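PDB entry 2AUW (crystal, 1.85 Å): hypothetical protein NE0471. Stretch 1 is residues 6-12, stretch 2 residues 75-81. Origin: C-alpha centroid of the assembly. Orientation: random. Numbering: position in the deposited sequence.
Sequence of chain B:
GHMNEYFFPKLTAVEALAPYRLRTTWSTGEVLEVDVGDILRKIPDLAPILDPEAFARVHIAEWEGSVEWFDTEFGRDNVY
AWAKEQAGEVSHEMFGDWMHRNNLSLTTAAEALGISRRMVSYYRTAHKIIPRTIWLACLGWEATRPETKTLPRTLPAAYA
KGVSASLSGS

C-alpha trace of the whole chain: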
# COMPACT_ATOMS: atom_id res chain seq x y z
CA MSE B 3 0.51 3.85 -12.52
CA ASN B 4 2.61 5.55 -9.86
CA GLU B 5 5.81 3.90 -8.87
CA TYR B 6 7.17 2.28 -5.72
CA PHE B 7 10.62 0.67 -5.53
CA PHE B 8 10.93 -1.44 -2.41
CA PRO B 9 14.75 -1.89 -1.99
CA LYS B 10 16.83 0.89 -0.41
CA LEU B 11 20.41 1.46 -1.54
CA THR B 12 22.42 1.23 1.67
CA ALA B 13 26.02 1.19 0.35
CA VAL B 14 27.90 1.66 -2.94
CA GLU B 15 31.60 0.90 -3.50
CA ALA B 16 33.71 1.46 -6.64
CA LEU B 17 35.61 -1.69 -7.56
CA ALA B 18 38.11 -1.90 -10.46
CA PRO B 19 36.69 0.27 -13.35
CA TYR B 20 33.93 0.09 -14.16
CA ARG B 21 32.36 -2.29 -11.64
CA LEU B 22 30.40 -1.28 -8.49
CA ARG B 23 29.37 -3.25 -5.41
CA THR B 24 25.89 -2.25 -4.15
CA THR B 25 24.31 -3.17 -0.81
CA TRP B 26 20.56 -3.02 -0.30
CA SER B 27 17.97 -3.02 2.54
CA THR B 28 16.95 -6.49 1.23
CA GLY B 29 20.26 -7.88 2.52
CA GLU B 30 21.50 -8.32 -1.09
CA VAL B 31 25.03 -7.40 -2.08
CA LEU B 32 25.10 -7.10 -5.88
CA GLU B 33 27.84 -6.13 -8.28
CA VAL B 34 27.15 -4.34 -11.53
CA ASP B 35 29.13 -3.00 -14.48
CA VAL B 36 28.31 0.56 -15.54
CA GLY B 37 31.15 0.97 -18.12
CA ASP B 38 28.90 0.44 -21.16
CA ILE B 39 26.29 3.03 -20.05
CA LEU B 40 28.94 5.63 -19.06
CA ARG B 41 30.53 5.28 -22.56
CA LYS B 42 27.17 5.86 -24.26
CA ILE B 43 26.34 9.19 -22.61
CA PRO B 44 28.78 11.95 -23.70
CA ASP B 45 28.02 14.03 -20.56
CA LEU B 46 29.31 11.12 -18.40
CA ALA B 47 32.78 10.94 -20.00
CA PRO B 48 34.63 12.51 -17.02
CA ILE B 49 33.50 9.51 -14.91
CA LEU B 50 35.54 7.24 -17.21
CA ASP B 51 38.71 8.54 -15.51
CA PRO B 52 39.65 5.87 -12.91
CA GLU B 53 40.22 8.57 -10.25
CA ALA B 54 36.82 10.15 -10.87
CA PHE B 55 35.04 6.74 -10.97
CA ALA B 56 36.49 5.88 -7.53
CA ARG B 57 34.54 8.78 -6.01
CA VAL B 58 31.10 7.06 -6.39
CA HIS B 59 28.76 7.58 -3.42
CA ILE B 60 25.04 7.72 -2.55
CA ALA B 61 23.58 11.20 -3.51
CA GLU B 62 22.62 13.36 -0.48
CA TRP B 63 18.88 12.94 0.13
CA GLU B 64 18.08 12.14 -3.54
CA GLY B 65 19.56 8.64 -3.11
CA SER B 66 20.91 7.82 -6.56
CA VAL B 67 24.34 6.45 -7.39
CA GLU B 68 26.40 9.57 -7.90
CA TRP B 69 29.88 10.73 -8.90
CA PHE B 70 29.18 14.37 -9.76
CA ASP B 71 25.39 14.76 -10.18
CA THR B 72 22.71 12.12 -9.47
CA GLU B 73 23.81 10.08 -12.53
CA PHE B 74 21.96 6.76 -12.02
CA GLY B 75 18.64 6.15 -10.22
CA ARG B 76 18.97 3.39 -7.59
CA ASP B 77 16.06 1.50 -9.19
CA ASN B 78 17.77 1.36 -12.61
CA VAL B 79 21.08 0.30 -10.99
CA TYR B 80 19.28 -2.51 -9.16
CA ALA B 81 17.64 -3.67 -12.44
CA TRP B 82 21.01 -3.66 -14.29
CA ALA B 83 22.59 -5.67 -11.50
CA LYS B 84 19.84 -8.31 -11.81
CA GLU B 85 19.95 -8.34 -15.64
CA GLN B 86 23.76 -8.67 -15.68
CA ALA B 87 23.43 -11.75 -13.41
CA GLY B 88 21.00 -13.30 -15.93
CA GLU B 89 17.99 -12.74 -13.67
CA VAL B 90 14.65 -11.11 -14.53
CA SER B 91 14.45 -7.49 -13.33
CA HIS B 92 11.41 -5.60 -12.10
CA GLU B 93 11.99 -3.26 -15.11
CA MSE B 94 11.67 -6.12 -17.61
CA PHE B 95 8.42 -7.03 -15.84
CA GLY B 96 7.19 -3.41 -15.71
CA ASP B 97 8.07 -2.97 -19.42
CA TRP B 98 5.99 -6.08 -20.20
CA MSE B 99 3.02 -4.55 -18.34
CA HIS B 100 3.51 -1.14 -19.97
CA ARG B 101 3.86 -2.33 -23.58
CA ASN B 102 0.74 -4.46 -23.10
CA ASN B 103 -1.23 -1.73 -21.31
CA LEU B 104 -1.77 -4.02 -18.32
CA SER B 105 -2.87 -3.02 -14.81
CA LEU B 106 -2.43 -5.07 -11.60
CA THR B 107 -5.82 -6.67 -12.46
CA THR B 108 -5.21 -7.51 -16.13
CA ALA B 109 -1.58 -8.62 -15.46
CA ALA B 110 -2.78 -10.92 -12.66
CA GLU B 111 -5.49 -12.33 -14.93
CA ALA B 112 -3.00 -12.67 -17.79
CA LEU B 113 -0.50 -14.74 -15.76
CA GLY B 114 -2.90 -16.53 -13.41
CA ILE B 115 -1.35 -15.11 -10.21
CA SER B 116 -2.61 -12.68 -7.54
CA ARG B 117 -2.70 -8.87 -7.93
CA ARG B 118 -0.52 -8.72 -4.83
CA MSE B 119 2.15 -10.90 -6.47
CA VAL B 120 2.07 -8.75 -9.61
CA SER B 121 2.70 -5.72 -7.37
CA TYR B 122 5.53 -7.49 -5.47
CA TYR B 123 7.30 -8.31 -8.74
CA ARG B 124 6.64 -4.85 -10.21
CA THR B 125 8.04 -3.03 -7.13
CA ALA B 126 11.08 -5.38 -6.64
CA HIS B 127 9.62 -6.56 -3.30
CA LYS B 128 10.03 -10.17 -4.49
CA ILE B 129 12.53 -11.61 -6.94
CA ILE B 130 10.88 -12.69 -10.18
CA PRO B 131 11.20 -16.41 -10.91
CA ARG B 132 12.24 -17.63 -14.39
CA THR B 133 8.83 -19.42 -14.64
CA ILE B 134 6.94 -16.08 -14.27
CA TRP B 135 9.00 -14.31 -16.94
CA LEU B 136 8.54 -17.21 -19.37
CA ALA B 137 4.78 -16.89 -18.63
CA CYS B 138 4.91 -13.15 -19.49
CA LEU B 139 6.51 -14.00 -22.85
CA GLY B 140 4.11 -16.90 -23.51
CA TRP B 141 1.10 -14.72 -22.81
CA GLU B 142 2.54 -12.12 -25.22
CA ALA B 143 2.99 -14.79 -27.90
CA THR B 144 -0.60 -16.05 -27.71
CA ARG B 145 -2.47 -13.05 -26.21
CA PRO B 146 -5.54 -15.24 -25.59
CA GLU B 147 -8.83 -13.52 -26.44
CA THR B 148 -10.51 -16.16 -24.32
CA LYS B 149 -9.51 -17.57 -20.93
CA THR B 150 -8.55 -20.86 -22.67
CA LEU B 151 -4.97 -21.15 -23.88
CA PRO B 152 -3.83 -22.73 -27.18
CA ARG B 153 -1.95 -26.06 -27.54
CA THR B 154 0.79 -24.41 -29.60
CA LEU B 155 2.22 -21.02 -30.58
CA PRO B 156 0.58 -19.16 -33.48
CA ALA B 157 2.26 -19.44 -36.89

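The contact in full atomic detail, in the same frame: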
# COMPACT_ATOMS: atom_id res chain seq x y z
N TYR B 6 6.64 2.63 -7.03
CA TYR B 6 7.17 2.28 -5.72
C TYR B 6 8.29 1.31 -6.06
O TYR B 6 8.08 0.39 -6.84
CB TYR B 6 6.15 1.56 -4.83
CG TYR B 6 6.70 1.17 -3.46
CD1 TYR B 6 7.24 2.13 -2.63
CD2 TYR B 6 6.67 -0.15 -3.02
CE1 TYR B 6 7.76 1.79 -1.38
CE2 TYR B 6 7.18 -0.51 -1.76
CZ TYR B 6 7.73 0.49 -0.95
OH TYR B 6 8.24 0.21 0.30
N PHE B 7 9.47 1.57 -5.50
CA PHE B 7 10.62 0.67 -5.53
C PHE B 7 10.99 0.31 -4.08
O PHE B 7 11.38 1.16 -3.24
CB PHE B 7 11.79 1.30 -6.32
CG PHE B 7 13.03 0.44 -6.40
CD1 PHE B 7 13.08 -0.70 -7.22
CD2 PHE B 7 14.18 0.78 -5.67
CE1 PHE B 7 14.24 -1.51 -7.27
CE2 PHE B 7 15.35 -0.02 -5.73
CZ PHE B 7 15.37 -1.17 -6.54
N PHE B 8 10.81 -0.95 -3.78
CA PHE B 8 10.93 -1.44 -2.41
C PHE B 8 12.40 -1.35 -1.87
O PHE B 8 12.64 -0.71 -0.85
CB PHE B 8 10.30 -2.84 -2.26
CG PHE B 8 10.60 -3.49 -0.91
CD1 PHE B 8 9.87 -3.12 0.23
CD2 PHE B 8 11.65 -4.40 -0.78
CE1 PHE B 8 10.16 -3.68 1.49
CE2 PHE B 8 11.95 -4.97 0.46
CZ PHE B 8 11.20 -4.62 1.61
N PRO B 9 13.38 -1.92 -2.58
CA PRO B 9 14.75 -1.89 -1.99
C PRO B 9 15.34 -0.49 -1.76
O PRO B 9 15.10 0.45 -2.54
CB PRO B 9 15.60 -2.64 -3.05
CG PRO B 9 14.62 -3.45 -3.81
CD PRO B 9 13.38 -2.60 -3.89
N LYS B 10 16.10 -0.34 -0.68
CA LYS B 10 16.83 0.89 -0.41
C LYS B 10 18.30 0.61 -0.66
O LYS B 10 18.79 -0.44 -0.29
CB LYS B 10 16.66 1.34 1.06
CG LYS B 10 15.23 1.71 1.44
CD LYS B 10 15.04 1.62 2.97
CE LYS B 10 13.57 1.46 3.35
NZ LYS B 10 12.87 2.77 3.56
N LEU B 11 18.97 1.53 -1.32
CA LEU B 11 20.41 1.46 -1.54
C LEU B 11 21.09 1.91 -0.26
O LEU B 11 20.99 3.08 0.13
CB LEU B 11 20.84 2.36 -2.71
CG LEU B 11 22.33 2.39 -3.03
CD1 LEU B 11 22.85 0.97 -3.38
CD2 LEU B 11 22.68 3.40 -4.11
N THR B 12 21.79 0.97 0.37
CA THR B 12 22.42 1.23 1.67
C THR B 12 23.93 1.36 1.64
O THR B 12 24.52 1.79 2.63
CB THR B 12 22.02 0.15 2.70
OG1 THR B 12 22.47 -1.14 2.26
CG2 THR B 12 20.52 0.07 2.85
N GLY B 75 19.69 6.49 -11.21
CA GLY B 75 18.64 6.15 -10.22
C GLY B 75 18.90 4.79 -9.59
O GLY B 75 19.33 3.85 -10.28
N ARG B 76 18.67 4.67 -8.27
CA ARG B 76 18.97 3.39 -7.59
C ARG B 76 18.15 2.24 -8.19
O ARG B 76 18.65 1.13 -8.32
CB ARG B 76 18.78 3.48 -6.06
CG ARG B 76 17.35 3.65 -5.62
CD ARG B 76 17.29 3.71 -4.13
NE ARG B 76 16.07 3.14 -3.54
CZ ARG B 76 14.89 3.75 -3.49
NH1 ARG B 76 13.84 3.14 -2.92
NH2 ARG B 76 14.74 4.96 -4.02
N ASP B 77 16.93 2.54 -8.65
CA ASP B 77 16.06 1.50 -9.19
C ASP B 77 16.63 0.94 -10.50
O ASP B 77 16.57 -0.28 -10.73
CB ASP B 77 14.60 1.99 -9.35
CG ASP B 77 14.47 3.26 -10.22
OD1 ASP B 77 15.32 4.17 -10.12
OD2 ASP B 77 13.52 3.32 -11.02
N ASN B 78 17.13 1.82 -11.37
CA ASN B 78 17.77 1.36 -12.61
C ASN B 78 19.03 0.55 -12.29
O ASN B 78 19.27 -0.48 -12.88
CB ASN B 78 18.14 2.54 -13.52
CG ASN B 78 16.95 3.46 -13.76
OD1 ASN B 78 15.86 3.01 -14.09
ND2 ASN B 78 17.15 4.74 -13.51
N VAL B 79 19.84 1.04 -11.35
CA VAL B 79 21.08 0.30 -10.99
C VAL B 79 20.76 -1.10 -10.49
O VAL B 79 21.39 -2.07 -10.89
CB VAL B 79 21.96 1.06 -9.98
CG1 VAL B 79 23.12 0.13 -9.54
CG2 VAL B 79 22.51 2.33 -10.63
N TYR B 80 19.74 -1.19 -9.63
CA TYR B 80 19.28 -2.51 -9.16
C TYR B 80 18.88 -3.43 -10.33
O TYR B 80 19.33 -4.59 -10.42
CB TYR B 80 18.11 -2.29 -8.17
CG TYR B 80 17.69 -3.49 -7.42
CD1 TYR B 80 18.32 -3.84 -6.19
CD2 TYR B 80 16.66 -4.29 -7.87
CE1 TYR B 80 17.91 -4.94 -5.47
CE2 TYR B 80 16.26 -5.42 -7.16
CZ TYR B 80 16.90 -5.73 -5.96
OH TYR B 80 16.45 -6.84 -5.28
N ALA B 81 18.04 -2.92 -11.24
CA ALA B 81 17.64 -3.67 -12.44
C ALA B 81 18.83 -4.16 -13.27
O ALA B 81 18.84 -5.33 -13.72
CB ALA B 81 16.73 -2.82 -13.32

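The contact joins an extended segment, which becomes a strand at Leu11, to the first turns of a helix that begins at Arg76. Together the two stretches bury 391 Å², and most of that area comes from Phe7 and Arg76, with Tyr80 next. The path of the chain sorts the side chains of the extended segment: the CA-to-CB bonds of Phe7, Pro9 and Leu11 point toward the helix, while those of Tyr6, Phe8 and Lys10 point away. On the helix, Arg76 and Tyr80 point toward the segment. They are four residues apart, and the helical bond from Tyr80 N to Arg76 O (2.9 Å) places them on successive turns of one face.

The polar part of the contact converges on a single acceptor. Arg76 NE and Arg76 NH1 each donate to Pro9 O, both at 3.0 Å, with N-H...O angles of 147° and 145°. This forked arrangement, in which Pro9 O lies near the guanidinium plane, suits arginine because NE and NH1 present their hydrogens on the same edge of the group. The side chain reaches it with chi1 at 68° (p) and chi2 at 180° (t). Chi3 lies between wells at -147°, and chi4 is -79°. The extended chi2 carries CD alongside the start of the strand, where Arg76 CD comes 3.9 Å from Leu11 N and 4.1 Å from Leu11 CB, so the aliphatic part of the arginine packs as well as delivering its head group. Phe7 O is also near, 3.2 Å from Arg76 NH1, but the angle is too poor for a hydrogen bond.

Phe7 is the aromatic center of the contact. Its chi1 of -180° (t) and chi2 of 73° direct the ring toward the helix, where Asp77, Arg76 and Tyr80 surround part of it. Asp77 CB lies over one ring face, 3.7 Å from the Phe7 ring centroid and 14° off the normal, a CH-pi contact. Asp77 contributes its methylene here while, with chi1 at 56° (p), the end of its side chain leads away from the segment; the carboxylate therefore does not occupy the ring face. Phe7 CD2 in turn lies over a face of the Arg76 guanidinium, 3.6 Å from Arg76 NH1, leaving the edge of that group to Pro9 O.

At its far end, Phe7 CZ approaches Tyr80 CB to 3.4 Å. The two rings form an offset edge-to-face pair, the edge of Phe7 toward the face of Tyr80, with centroids 5.3 Å apart and planes at 73°. Tyr80 adopts chi1 of -169° (t) and chi2 of 88°, which also sets a ring face against proline: Pro9 CG is 4.1 Å from the Tyr80 ring centroid and 20° off the normal, a second CH-pi contact. Pro9 thus serves twice, its carbonyl accepting from Arg76 and its ring covering Tyr80. Both Pro9 and Tyr80 are buried, and the Tyr80 hydroxyl is hydrogen-bonded elsewhere in the structure.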